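Local coordinates for protein succinylglutamate desuccinylase (Chromobacterium violaceum, PDB 1YW4) that is predicted to hydrolyse N-succinylglutamate to succinate and glutamate, the last step of arginine degradation by the AST pathway, using one zinc ion per subunit, at residues C36-G41 with N81-V86; K173-A178 with A245-L250; P256-K261 with V325-L330. One frame throughout, in Å; residues are numbered along the deposited sequence.

Interaction 1 of 3, residues C36-G41 with N81-V86; sequences CVELNG and NCRLLV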
ATOM      1  N   CYS A  36      -2.450  36.259 -16.755  1.00  9.10           N
ATOM      2  CA  CYS A  36      -3.218  35.921 -15.558  1.00 10.26           C
ATOM      3  C   CYS A  36      -4.439  36.819 -15.501  1.00 10.02           C
ATOM      4  O   CYS A  36      -4.304  38.039 -15.431  1.00  8.50           O
ATOM      5  CB  CYS A  36      -2.361  36.105 -14.302  1.00 10.18           C
ATOM      6  SG  CYS A  36      -0.845  35.076 -14.378  1.00 13.94           S
ATOM      7  N   VAL A  37      -5.626  36.211 -15.522  1.00 11.64           N
ATOM      8  CA  VAL A  37      -6.872  36.963 -15.500  1.00 12.40           C
ATOM      9  C   VAL A  37      -7.891  36.387 -14.502  1.00 14.37           C
ATOM     10  O   VAL A  37      -8.173  35.183 -14.476  1.00 13.46           O
ATOM     11  CB  VAL A  37      -7.496  37.051 -16.946  1.00 15.36           C
ATOM     12  CG1 VAL A  37      -7.814  35.654 -17.480  1.00 15.92           C
ATOM     13  CG2 VAL A  37      -8.750  37.935 -16.930  1.00 11.88           C
ATOM     14  N   GLU A  38      -8.417  37.274 -13.665  1.00 12.51           N
ATOM     15  CA  GLU A  38      -9.379  36.908 -12.642  1.00 12.65           C
ATOM     16  C   GLU A  38     -10.779  37.375 -13.036  1.00 12.00           C
ATOM     17  O   GLU A  38     -10.977  38.551 -13.348  1.00 12.00           O
ATOM     18  CB  GLU A  38      -8.968  37.563 -11.327  1.00 13.43           C
ATOM     19  CG  GLU A  38      -9.891  37.266 -10.182  1.00 16.26           C
ATOM     20  CD  GLU A  38      -9.686  38.231  -9.038  1.00 18.79           C
ATOM     21  OE1 GLU A  38      -9.065  37.841  -8.035  1.00 23.59           O
ATOM     22  OE2 GLU A  38     -10.142  39.386  -9.155  1.00 17.31           O
ATOM     23  N   LEU A  39     -11.742  36.457 -13.016  1.00 12.93           N
ATOM     24  CA  LEU A  39     -13.121  36.787 -13.374  1.00 13.72           C
ATOM     25  C   LEU A  39     -14.040  36.554 -12.174  1.00 10.54           C
ATOM     26  O   LEU A  39     -13.896  35.563 -11.464  1.00 12.07           O
ATOM     27  CB  LEU A  39     -13.601  35.935 -14.575  1.00 11.86           C
ATOM     28  CG  LEU A  39     -12.839  36.019 -15.909  1.00 14.68           C
ATOM     29  CD1 LEU A  39     -11.586  35.155 -15.818  1.00 12.21           C
ATOM     30  CD2 LEU A  39     -13.709  35.523 -17.063  1.00 16.23           C
ATOM     31  N   ASN A  40     -14.965  37.480 -11.938  1.00 14.39           N
ATOM     32  CA  ASN A  40     -15.915  37.362 -10.824  1.00 15.11           C
ATOM     33  C   ASN A  40     -15.192  37.220  -9.482  1.00 17.35           C
ATOM     34  O   ASN A  40     -15.688  36.574  -8.553  1.00 15.75           O
ATOM     35  CB  ASN A  40     -16.827  36.146 -11.045  1.00 17.49           C
ATOM     36  CG  ASN A  40     -18.087  36.187 -10.189  1.00 20.06           C
ATOM     37  OD1 ASN A  40     -18.640  35.143  -9.825  1.00 19.97           O
ATOM     38  ND2 ASN A  40     -18.553  37.390  -9.877  1.00 18.13           N
ATOM     39  N   GLY A  41     -14.015  37.828  -9.388  1.00 17.28           N
ATOM     40  CA  GLY A  41     -13.241  37.759  -8.159  1.00 18.61           C
ATOM     41  C   GLY A  41     -13.939  38.331  -6.930  1.00 19.29           C
ATOM     42  O   GLY A  41     -13.721  37.861  -5.812  1.00 13.82           O
ATOM     43  N   ASN A  81     -20.372  31.512 -11.804  1.00 28.45           N
ATOM     44  CA  ASN A  81     -20.803  31.707 -10.428  1.00 28.95           C
ATOM     45  C   ASN A  81     -19.742  31.323  -9.412  1.00 28.23           C
ATOM     46  O   ASN A  81     -20.053  30.937  -8.289  1.00 29.47           O
ATOM     47  CB  ASN A  81     -22.089  30.924 -10.169  1.00 32.05           C
ATOM     48  CG  ASN A  81     -23.261  31.489 -10.930  1.00 32.46           C
ATOM     49  OD1 ASN A  81     -23.739  32.583 -10.631  1.00 36.33           O
ATOM     50  ND2 ASN A  81     -23.723  30.755 -11.935  1.00 35.85           N
ATOM     51  N   CYS A  82     -18.481  31.430  -9.812  1.00 26.94           N
ATOM     52  CA  CYS A  82     -17.373  31.121  -8.920  1.00 25.96           C
ATOM     53  C   CYS A  82     -16.301  32.183  -9.097  1.00 22.64           C
ATOM     54  O   CYS A  82     -16.306  32.929 -10.074  1.00 19.80           O
ATOM     55  CB  CYS A  82     -16.722  29.779  -9.266  1.00 29.82           C
ATOM     56  SG  CYS A  82     -17.784  28.356  -9.489  1.00 36.00           S
ATOM     57  N   ARG A  83     -15.385  32.250  -8.138  1.00 21.03           N
ATOM     58  CA  ARG A  83     -14.258  33.163  -8.244  1.00 20.51           C
ATOM     59  C   ARG A  83     -13.316  32.356  -9.132  1.00 18.19           C
ATOM     60  O   ARG A  83     -12.880  31.278  -8.743  1.00 19.83           O
ATOM     61  CB  ARG A  83     -13.602  33.387  -6.888  1.00 19.89           C
ATOM     62  CG  ARG A  83     -14.438  34.191  -5.909  1.00 21.59           C
ATOM     63  CD  ARG A  83     -13.680  34.412  -4.618  1.00 19.09           C
ATOM     64  NE  ARG A  83     -12.559  35.342  -4.765  1.00 19.42           N
ATOM     65  CZ  ARG A  83     -11.301  35.053  -4.439  1.00 18.72           C
ATOM     66  NH1 ARG A  83     -10.357  35.960  -4.587  1.00 15.80           N
ATOM     67  NH2 ARG A  83     -10.984  33.850  -3.979  1.00 17.08           N
ATOM     68  N   LEU A  84     -13.010  32.876 -10.315  1.00 17.38           N
ATOM     69  CA  LEU A  84     -12.151  32.178 -11.260  1.00 14.08           C
ATOM     70  C   LEU A  84     -10.858  32.902 -11.617  1.00 14.27           C
ATOM     71  O   LEU A  84     -10.869  34.068 -12.012  1.00 15.32           O
ATOM     72  CB  LEU A  84     -12.936  31.909 -12.550  1.00 12.61           C
ATOM     73  CG  LEU A  84     -12.188  31.402 -13.791  1.00 13.70           C
ATOM     74  CD1 LEU A  84     -11.581  30.046 -13.487  1.00 12.04           C
ATOM     75  CD2 LEU A  84     -13.127  31.303 -14.989  1.00 14.87           C
ATOM     76  N   LEU A  85      -9.744  32.200 -11.484  1.00 11.58           N
ATOM     77  CA  LEU A  85      -8.456  32.755 -11.875  1.00 11.24           C
ATOM     78  C   LEU A  85      -7.868  31.830 -12.945  1.00 10.05           C
ATOM     79  O   LEU A  85      -7.655  30.651 -12.695  1.00 13.26           O
ATOM     80  CB  LEU A  85      -7.507  32.825 -10.687  1.00  7.94           C
ATOM     81  CG  LEU A  85      -6.077  33.278 -11.015  1.00  8.03           C
ATOM     82  CD1 LEU A  85      -6.077  34.615 -11.757  1.00  7.53           C
ATOM     83  CD2 LEU A  85      -5.294  33.404  -9.714  1.00  9.63           C
ATOM     84  N   VAL A  86      -7.636  32.366 -14.139  1.00 12.21           N
ATOM     85  CA  VAL A  86      -7.047  31.594 -15.224  1.00 11.54           C
ATOM     86  C   VAL A  86      -5.599  32.035 -15.408  1.00 11.99           C
ATOM     87  O   VAL A  86      -5.300  33.237 -15.438  1.00 10.34           O
ATOM     88  CB  VAL A  86      -7.785  31.807 -16.564  1.00 12.54           C
ATOM     89  CG1 VAL A  86      -7.040  31.093 -17.685  1.00 11.44           C
ATOM     90  CG2 VAL A  86      -9.216  31.262 -16.471  1.00 14.01           C
TER
HETATM   91  O   HOH W   1      -9.960  38.477  -5.717  1.00 34.88           O
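V37 with V86 and L39 with L84 are the hydrogen-bonded pairs of an antiparallel join between strand 36-39 and strand 83-88. Strand 83-88 has strand 48-53 on its far side. At the first pair V37 N reaches V86 O (3.0 Å) and V86 N returns to V37 O (2.9 Å); at the second L39 N gives a short bond to L84 O (2.7 Å). L84 N closes that ring on L39 O. V37 and V86 send their side chains the same way, side by side, with CG1 of V37 against CB of V86. They share a face with L39 and L84, and helix 61-75 packs there on L39 and V86. On the other face lie E38 and L85. Beyond the end of strand 36-39, G41 O is met by R83, whose chain bends at chi3 (71°) and so brings NE to that oxygen (3.0 Å), in the guanidinium plane and on a carbonyl lone pair. R83 NH1 donates to a water (2.8 Å) that in turn donates to E38 OE1 (2.6 Å), while NH2 bonds S48 OG and F135 O. Gripped at all three nitrogens, the guanidinium is fixed in rotation, and its charge is probably offset in part by E38, one water away.

Interaction 2 of 3, residues K173-A178 with A245-L250; sequences KREQLA and ANVPDL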
ATOM      1  N   LYS A 173      -9.290  13.700  -0.217  1.00 45.20           N
ATOM      2  CA  LYS A 173     -10.728  13.925  -0.312  1.00 44.80           C
ATOM      3  C   LYS A 173     -11.328  13.125  -1.460  1.00 44.34           C
ATOM      4  O   LYS A 173     -11.000  13.346  -2.624  1.00 44.52           O
ATOM      5  CB  LYS A 173     -11.013  15.419  -0.504  1.00 45.73           C
ATOM      6  CG  LYS A 173     -12.470  15.809  -0.328  1.00 46.75           C
ATOM      7  CD  LYS A 173     -12.628  17.320  -0.338  1.00 47.85           C
ATOM      8  CE  LYS A 173     -14.035  17.738   0.072  1.00 49.92           C
ATOM      9  NZ  LYS A 173     -14.160  19.224   0.200  1.00 49.87           N
ATOM     10  N   ARG A 174     -12.214  12.193  -1.127  1.00 44.02           N
ATOM     11  CA  ARG A 174     -12.840  11.355  -2.141  1.00 42.84           C
ATOM     12  C   ARG A 174     -13.964  12.047  -2.899  1.00 40.33           C
ATOM     13  O   ARG A 174     -14.415  11.558  -3.934  1.00 39.07           O
ATOM     14  CB  ARG A 174     -13.334  10.054  -1.506  1.00 45.20           C
ATOM     15  CG  ARG A 174     -14.039  10.228  -0.177  1.00 46.90           C
ATOM     16  CD  ARG A 174     -14.062   8.903   0.552  1.00 48.39           C
ATOM     17  NE  ARG A 174     -14.730   7.870  -0.237  1.00 48.89           N
ATOM     18  CZ  ARG A 174     -14.431   6.577  -0.177  1.00 49.45           C
ATOM     19  NH1 ARG A 174     -13.468   6.158   0.636  1.00 48.02           N
ATOM     20  NH2 ARG A 174     -15.096   5.702  -0.922  1.00 49.18           N
ATOM     21  N   GLU A 175     -14.410  13.189  -2.389  1.00 39.15           N
ATOM     22  CA  GLU A 175     -15.465  13.945  -3.053  1.00 37.85           C
ATOM     23  C   GLU A 175     -14.882  14.456  -4.381  1.00 36.39           C
ATOM     24  O   GLU A 175     -15.569  14.498  -5.402  1.00 35.99           O
ATOM     25  CB  GLU A 175     -15.895  15.120  -2.169  1.00 40.40           C
ATOM     26  CG  GLU A 175     -17.341  15.543  -2.351  1.00 45.02           C
ATOM     27  CD  GLU A 175     -17.659  15.918  -3.775  1.00 46.09           C
ATOM     28  OE1 GLU A 175     -17.072  16.901  -4.272  1.00 47.03           O
ATOM     29  OE2 GLU A 175     -18.496  15.226  -4.399  1.00 49.07           O
ATOM     30  N   GLN A 176     -13.607  14.836  -4.359  1.00 33.42           N
ATOM     31  CA  GLN A 176     -12.940  15.322  -5.561  1.00 31.35           C
ATOM     32  C   GLN A 176     -12.571  14.157  -6.470  1.00 29.61           C
ATOM     33  O   GLN A 176     -12.595  14.281  -7.695  1.00 29.14           O
ATOM     34  CB  GLN A 176     -11.692  16.127  -5.194  1.00 30.38           C
ATOM     35  CG  GLN A 176     -11.996  17.574  -4.834  1.00 31.41           C
ATOM     36  CD  GLN A 176     -12.549  18.351  -6.018  1.00 31.95           C
ATOM     37  OE1 GLN A 176     -11.872  18.515  -7.039  1.00 32.56           O
ATOM     38  NE2 GLN A 176     -13.783  18.832  -5.892  1.00 31.15           N
ATOM     39  N   LEU A 177     -12.224  13.025  -5.870  1.00 28.03           N
ATOM     40  CA  LEU A 177     -11.886  11.844  -6.650  1.00 29.07           C
ATOM     41  C   LEU A 177     -13.117  11.453  -7.453  1.00 28.14           C
ATOM     42  O   LEU A 177     -13.015  10.965  -8.578  1.00 28.99           O
ATOM     43  CB  LEU A 177     -11.476  10.691  -5.729  1.00 28.70           C
ATOM     44  CG  LEU A 177     -10.092  10.822  -5.098  1.00 29.72           C
ATOM     45  CD1 LEU A 177      -9.836   9.672  -4.134  1.00 28.43           C
ATOM     46  CD2 LEU A 177      -9.048  10.839  -6.200  1.00 30.19           C
ATOM     47  N   ALA A 178     -14.287  11.683  -6.868  1.00 29.03           N
ATOM     48  CA  ALA A 178     -15.541  11.358  -7.533  1.00 28.17           C
ATOM     49  C   ALA A 178     -15.720  12.259  -8.748  1.00 27.55           C
ATOM     50  O   ALA A 178     -15.994  11.784  -9.851  1.00 28.02           O
ATOM     51  CB  ALA A 178     -16.701  11.535  -6.567  1.00 30.36           C
ATOM     52  N   ALA A 245     -23.654  21.621  -7.931  1.00 46.22           N
ATOM     53  CA  ALA A 245     -24.197  20.359  -8.406  1.00 46.97           C
ATOM     54  C   ALA A 245     -23.451  19.239  -7.683  1.00 47.53           C
ATOM     55  O   ALA A 245     -22.225  19.167  -7.744  1.00 47.88           O
ATOM     56  CB  ALA A 245     -24.000  20.241  -9.910  1.00 46.26           C
ATOM     57  N   ASN A 246     -24.185  18.373  -6.990  1.00 48.00           N
ATOM     58  CA  ASN A 246     -23.555  17.278  -6.261  1.00 48.24           C
ATOM     59  C   ASN A 246     -22.868  16.314  -7.222  1.00 47.51           C
ATOM     60  O   ASN A 246     -23.217  16.241  -8.400  1.00 46.15           O
ATOM     61  CB  ASN A 246     -24.592  16.510  -5.438  1.00 50.36           C
ATOM     62  CG  ASN A 246     -25.438  15.590  -6.289  1.00 51.35           C
ATOM     63  OD1 ASN A 246     -26.191  16.042  -7.152  1.00 52.95           O
ATOM     64  ND2 ASN A 246     -25.310  14.286  -6.059  1.00 52.14           N
ATOM     65  N   VAL A 247     -21.888  15.578  -6.710  1.00 48.40           N
ATOM     66  CA  VAL A 247     -21.152  14.607  -7.509  1.00 49.26           C
ATOM     67  C   VAL A 247     -21.745  13.226  -7.231  1.00 49.92           C
ATOM     68  O   VAL A 247     -22.009  12.886  -6.079  1.00 49.47           O
ATOM     69  CB  VAL A 247     -19.651  14.604  -7.133  1.00 49.30           C
ATOM     70  CG1 VAL A 247     -18.880  13.673  -8.059  1.00 49.33           C
ATOM     71  CG2 VAL A 247     -19.092  16.019  -7.210  1.00 49.16           C
ATOM     72  N   PRO A 248     -21.963  12.417  -8.284  1.00 50.35           N
ATOM     73  CA  PRO A 248     -22.531  11.068  -8.166  1.00 50.85           C
ATOM     74  C   PRO A 248     -21.649  10.078  -7.413  1.00 51.38           C
ATOM     75  O   PRO A 248     -21.277   9.032  -7.945  1.00 51.99           O
ATOM     76  CB  PRO A 248     -22.747  10.661  -9.622  1.00 51.03           C
ATOM     77  CG  PRO A 248     -21.630  11.361 -10.323  1.00 50.91           C
ATOM     78  CD  PRO A 248     -21.676  12.732  -9.694  1.00 50.11           C
ATOM     79  N   ASP A 249     -21.327  10.420  -6.170  1.00 51.66           N
ATOM     80  CA  ASP A 249     -20.500   9.584  -5.310  1.00 51.93           C
ATOM     81  C   ASP A 249     -19.221   9.122  -6.008  1.00 52.40           C
ATOM     82  O   ASP A 249     -18.939   9.524  -7.137  1.00 53.15           O
ATOM     83  CB  ASP A 249     -21.300   8.371  -4.836  1.00 52.15           C
ATOM     84  CG  ASP A 249     -20.758   7.789  -3.548  1.00 52.44           C
ATOM     85  OD1 ASP A 249     -21.311   6.776  -3.076  1.00 53.21           O
ATOM     86  OD2 ASP A 249     -19.781   8.352  -3.005  1.00 52.35           O
ATOM     87  N   LEU A 250     -18.452   8.276  -5.331  1.00 51.96           N
ATOM     88  CA  LEU A 250     -17.196   7.774  -5.878  1.00 51.56           C
ATOM     89  C   LEU A 250     -17.024   6.276  -5.659  1.00 52.26           C
ATOM     90  O   LEU A 250     -16.797   5.826  -4.536  1.00 53.45           O
ATOM     91  CB  LEU A 250     -16.016   8.533  -5.249  1.00 51.09           C
ATOM     92  CG  LEU A 250     -14.558   8.172  -5.574  1.00 49.10           C
ATOM     93  CD1 LEU A 250     -14.089   7.044  -4.688  1.00 48.36           C
ATOM     94  CD2 LEU A 250     -14.421   7.816  -7.042  1.00 48.35           C
TER
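L250 lies across the first turn of helix 174-181, against A178, and its side chain can be followed outward atom by atom. CB meets CB of A178 at 3.3 Å, closer than carbons usually pack. From there CG stands anti to the backbone N (chi1 177°), which lays the branch point over a main-chain hydrogen bond of the helix: it is 3.8 Å from A178 N, and the acceptor of that bond, R174 O, is equally near. The same CG also touches CB of L177 at 4.0 Å. The two methyls then part. CD2 rests on CA of A178 at 3.7 Å and beside the L177 carbonyl, whereas CD1 comes to 4.1 Å from NH2 of R174. The R174 and L250 side chains cross at about a right angle there, and R174 NH2 is held by a salt bridge to E252, a little further along the same loop.

V247 supplies the second apolar point of the loop, with CG1 set 3.4 Å from CB of A178, so that CB of A178 is met by both V247 and L250. An inverse gamma turn centred on P248 links V247 to D249, the residue before L250, closed by D249 N on V247 O at 2.6 Å. D249 OD2 takes a weak bond from the backbone N of L250 itself. The contact is mainly apolar packing, with the carboxylate of E175 lying close against V247 and the helix backbone forming part of the surface. It sets the loop between helix 230-241 and strand 257-265 against the start of helix 174-181. That helix also meets the chain's C-terminal end, where L330 packs on R174 and L177, and Q176 OE1 is hydrogen-bonded to the hydroxyl of Y146, in strand 143-151.

Interaction 3 of 3, residues P256-K261 with V325-L330; sequences PLFRAK and VEPARL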
ATOM      1  N   PRO A 256      -8.781   3.211 -10.126  1.00 25.40           N
ATOM      2  CA  PRO A 256      -7.554   2.680  -9.523  1.00 24.34           C
ATOM      3  C   PRO A 256      -6.585   3.778  -9.065  1.00 23.83           C
ATOM      4  O   PRO A 256      -6.360   4.762  -9.770  1.00 20.04           O
ATOM      5  CB  PRO A 256      -6.973   1.794 -10.630  1.00 23.65           C
ATOM      6  CG  PRO A 256      -7.490   2.421 -11.894  1.00 23.87           C
ATOM      7  CD  PRO A 256      -8.905   2.816 -11.541  1.00 24.05           C
ATOM      8  N   LEU A 257      -6.027   3.601  -7.871  1.00 22.58           N
ATOM      9  CA  LEU A 257      -5.081   4.556  -7.312  1.00 21.92           C
ATOM     10  C   LEU A 257      -3.706   3.898  -7.242  1.00 22.89           C
ATOM     11  O   LEU A 257      -3.601   2.676  -7.095  1.00 23.21           O
ATOM     12  CB  LEU A 257      -5.513   4.974  -5.905  1.00 22.88           C
ATOM     13  CG  LEU A 257      -6.955   5.460  -5.718  1.00 21.16           C
ATOM     14  CD1 LEU A 257      -7.212   5.650  -4.229  1.00 20.65           C
ATOM     15  CD2 LEU A 257      -7.199   6.768  -6.465  1.00 20.07           C
ATOM     16  N   PHE A 258      -2.658   4.708  -7.337  1.00 20.18           N
ATOM     17  CA  PHE A 258      -1.294   4.202  -7.286  1.00 21.17           C
ATOM     18  C   PHE A 258      -0.368   5.126  -6.503  1.00 21.14           C
ATOM     19  O   PHE A 258      -0.666   6.298  -6.294  1.00 21.91           O
ATOM     20  CB  PHE A 258      -0.731   4.029  -8.705  1.00 19.52           C
ATOM     21  CG  PHE A 258      -1.539   3.102  -9.583  1.00 19.76           C
ATOM     22  CD1 PHE A 258      -2.645   3.570 -10.292  1.00 21.55           C
ATOM     23  CD2 PHE A 258      -1.195   1.758  -9.691  1.00 20.27           C
ATOM     24  CE1 PHE A 258      -3.403   2.708 -11.104  1.00 21.71           C
ATOM     25  CE2 PHE A 258      -1.943   0.886 -10.498  1.00 21.59           C
ATOM     26  CZ  PHE A 258      -3.047   1.365 -11.202  1.00 19.08           C
ATOM     27  N   ARG A 259       0.759   4.582  -6.067  1.00 22.09           N
ATOM     28  CA  ARG A 259       1.759   5.354  -5.354  1.00 21.51           C
ATOM     29  C   ARG A 259       3.106   4.806  -5.796  1.00 22.23           C
ATOM     30  O   ARG A 259       3.207   3.659  -6.251  1.00 20.91           O
ATOM     31  CB  ARG A 259       1.595   5.203  -3.836  1.00 23.10           C
ATOM     32  CG  ARG A 259       1.935   3.819  -3.314  1.00 21.51           C
ATOM     33  CD  ARG A 259       1.730   3.718  -1.815  1.00 23.68           C
ATOM     34  NE  ARG A 259       2.216   2.441  -1.297  1.00 22.58           N
ATOM     35  CZ  ARG A 259       2.013   2.011  -0.055  1.00 23.84           C
ATOM     36  NH1 ARG A 259       1.327   2.757   0.802  1.00 23.55           N
ATOM     37  NH2 ARG A 259       2.499   0.837   0.330  1.00 20.33           N
ATOM     38  N   ALA A 260       4.139   5.625  -5.678  1.00 22.69           N
ATOM     39  CA  ALA A 260       5.474   5.194  -6.058  1.00 24.27           C
ATOM     40  C   ALA A 260       5.919   4.089  -5.107  1.00 26.62           C
ATOM     41  O   ALA A 260       5.670   4.158  -3.904  1.00 26.12           O
ATOM     42  CB  ALA A 260       6.439   6.365  -5.983  1.00 20.87           C
ATOM     43  N   LYS A 261       6.562   3.064  -5.652  1.00 28.87           N
ATOM     44  CA  LYS A 261       7.060   1.963  -4.840  1.00 31.22           C
ATOM     45  C   LYS A 261       8.558   2.191  -4.643  1.00 32.75           C
ATOM     46  O   LYS A 261       9.062   2.127  -3.524  1.00 33.69           O
ATOM     47  CB  LYS A 261       6.815   0.626  -5.543  1.00 31.00           C
ATOM     48  CG  LYS A 261       7.237  -0.600  -4.745  1.00 30.70           C
ATOM     49  CD  LYS A 261       6.933  -1.883  -5.505  1.00 29.40           C
ATOM     50  CE  LYS A 261       7.467  -3.113  -4.773  1.00 30.35           C
ATOM     51  NZ  LYS A 261       7.232  -4.375  -5.544  1.00 29.34           N
ATOM     52  N   VAL A 325       5.450   2.037  -9.871  1.00 25.14           N
ATOM     53  CA  VAL A 325       4.321   2.311  -8.994  1.00 24.39           C
ATOM     54  C   VAL A 325       3.586   1.019  -8.661  1.00 23.92           C
ATOM     55  O   VAL A 325       3.716   0.019  -9.368  1.00 21.55           O
ATOM     56  CB  VAL A 325       3.314   3.290  -9.650  1.00 24.71           C
ATOM     57  CG1 VAL A 325       3.981   4.630  -9.920  1.00 23.40           C
ATOM     58  CG2 VAL A 325       2.775   2.692 -10.947  1.00 26.41           C
ATOM     59  N   GLU A 326       2.816   1.062  -7.575  1.00 25.13           N
ATOM     60  CA  GLU A 326       2.022  -0.072  -7.104  1.00 23.56           C
ATOM     61  C   GLU A 326       0.638   0.422  -6.699  1.00 22.62           C
ATOM     62  O   GLU A 326       0.453   1.596  -6.383  1.00 22.76           O
ATOM     63  CB  GLU A 326       2.692  -0.716  -5.889  1.00 23.76           C
ATOM     64  CG  GLU A 326       2.859   0.248  -4.724  1.00 22.20           C
ATOM     65  CD  GLU A 326       3.462  -0.402  -3.499  1.00 23.18           C
ATOM     66  OE1 GLU A 326       3.606   0.302  -2.484  1.00 24.18           O
ATOM     67  OE2 GLU A 326       3.789  -1.605  -3.552  1.00 23.03           O
ATOM     68  N   PRO A 327      -0.355  -0.476  -6.692  1.00 23.85           N
ATOM     69  CA  PRO A 327      -1.727  -0.122  -6.318  1.00 24.81           C
ATOM     70  C   PRO A 327      -1.776   0.560  -4.951  1.00 26.97           C
ATOM     71  O   PRO A 327      -1.010   0.220  -4.049  1.00 27.06           O
ATOM     72  CB  PRO A 327      -2.441  -1.476  -6.310  1.00 24.41           C
ATOM     73  CG  PRO A 327      -1.705  -2.253  -7.374  1.00 22.39           C
ATOM     74  CD  PRO A 327      -0.262  -1.897  -7.080  1.00 24.33           C
ATOM     75  N   ALA A 328      -2.669   1.530  -4.810  1.00 28.65           N
ATOM     76  CA  ALA A 328      -2.819   2.253  -3.555  1.00 31.34           C
ATOM     77  C   ALA A 328      -4.269   2.159  -3.109  1.00 31.68           C
ATOM     78  O   ALA A 328      -5.186   2.362  -3.902  1.00 32.56           O
ATOM     79  CB  ALA A 328      -2.413   3.717  -3.726  1.00 30.60           C
ATOM     80  N   ARG A 329      -4.467   1.840  -1.838  1.00 33.61           N
ATOM     81  CA  ARG A 329      -5.808   1.709  -1.288  1.00 34.61           C
ATOM     82  C   ARG A 329      -6.065   2.822  -0.281  1.00 35.23           C
ATOM     83  O   ARG A 329      -5.167   3.210   0.463  1.00 34.73           O
ATOM     84  CB  ARG A 329      -5.959   0.344  -0.604  1.00 35.16           C
ATOM     85  CG  ARG A 329      -5.670  -0.863  -1.502  1.00 35.64           C
ATOM     86  CD  ARG A 329      -6.714  -1.028  -2.598  1.00 37.09           C
ATOM     87  NE  ARG A 329      -8.054  -1.276  -2.068  1.00 37.81           N
ATOM     88  CZ  ARG A 329      -8.422  -2.384  -1.428  1.00 38.36           C
ATOM     89  NH1 ARG A 329      -7.555  -3.366  -1.229  1.00 37.60           N
ATOM     90  NH2 ARG A 329      -9.665  -2.511  -0.984  1.00 38.61           N
ATOM     91  N   LEU A 330      -7.286   3.347  -0.277  1.00 36.22           N
ATOM     92  CA  LEU A 330      -7.670   4.396   0.663  1.00 38.60           C
ATOM     93  C   LEU A 330      -8.025   3.732   1.995  1.00 39.13           C
ATOM     94  O   LEU A 330      -8.294   2.533   2.042  1.00 39.60           O
ATOM     95  CB  LEU A 330      -8.884   5.165   0.131  1.00 38.80           C
ATOM     96  CG  LEU A 330      -8.660   6.130  -1.038  1.00 40.83           C
ATOM     97  CD1 LEU A 330     -10.001   6.589  -1.591  1.00 40.89           C
ATOM     98  CD2 LEU A 330      -7.829   7.322  -0.567  1.00 39.91           C
TER
HETATM   99  O   HOH W   2      -6.603   1.408  -6.217  1.00 30.23           O
HETATM  100  O   HOH W   3       4.071  -4.005  -4.910  1.00 29.85           O
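R259 and E326 pair through both backbone and side chain. R259 N donates to E326 O (3.0 Å) and E326 N returns to R259 O (2.9 Å). Both side chains leave with CG between the backbone N and the carbonyl carbon (chi1 69° and 60°), on the same face, and extend until NE meets E326 OE1 (2.8 Å). NH2 reaches that same oxygen (3.1 Å), so OE1 takes two donors from one face of the carboxylate: NE on the anti side, NH2 on the syn side. OE1 lies at the edge of the guanidinium, in its plane. The other oxygen, OE2, accepts from a water (2.8 Å), which K261 NZ touches by a weak bond.

These strands, 257-265 and 320-328, run antiparallel in the family's barrel-sandwich hybrid domain, and their salt bridge lies at the dimer interface: R259 NH2 also pairs with E326 OE1 of the second subunit, and R259 packs on R259 of that subunit.

Further along, A328 N donates to L257 O (2.7 Å), arriving 52° out of the carbonyl plane. L257 N and A328 O are bridged by a second water, which accepts from the first (2.8 Å) and donates to the second (2.9 Å). F258 makes its backbone bonds outward, to V188 and L190 of strand 187-190, and V325 makes one to R307 of strand 307-309. Near the water bridge, CD1 of L257 packs on CG of L330, the two side chains crossing at about a right angle.

The contacts follow one another along the chain, each closing before the next opens. Interactions 1 and 3 are both strand pairings, but their centres stand about 34 Å apart on opposite sides of the chain's centre: the first is on the catalytic-domain side, the second in the hybrid domain. Interaction 2 lies about 23 Å from the first and about 19 Å from the third, centre to centre. It touches interaction 3 through L330, and comes within about 9 Å of interaction 1 at the nearest atoms. Helix 174-181 packs on the loop 245-250 and also on the tail after strand 320-328, and so lies beside both contacts. None includes the zinc ligands H56, E59 and H149; only interaction 3 reaches the second subunit.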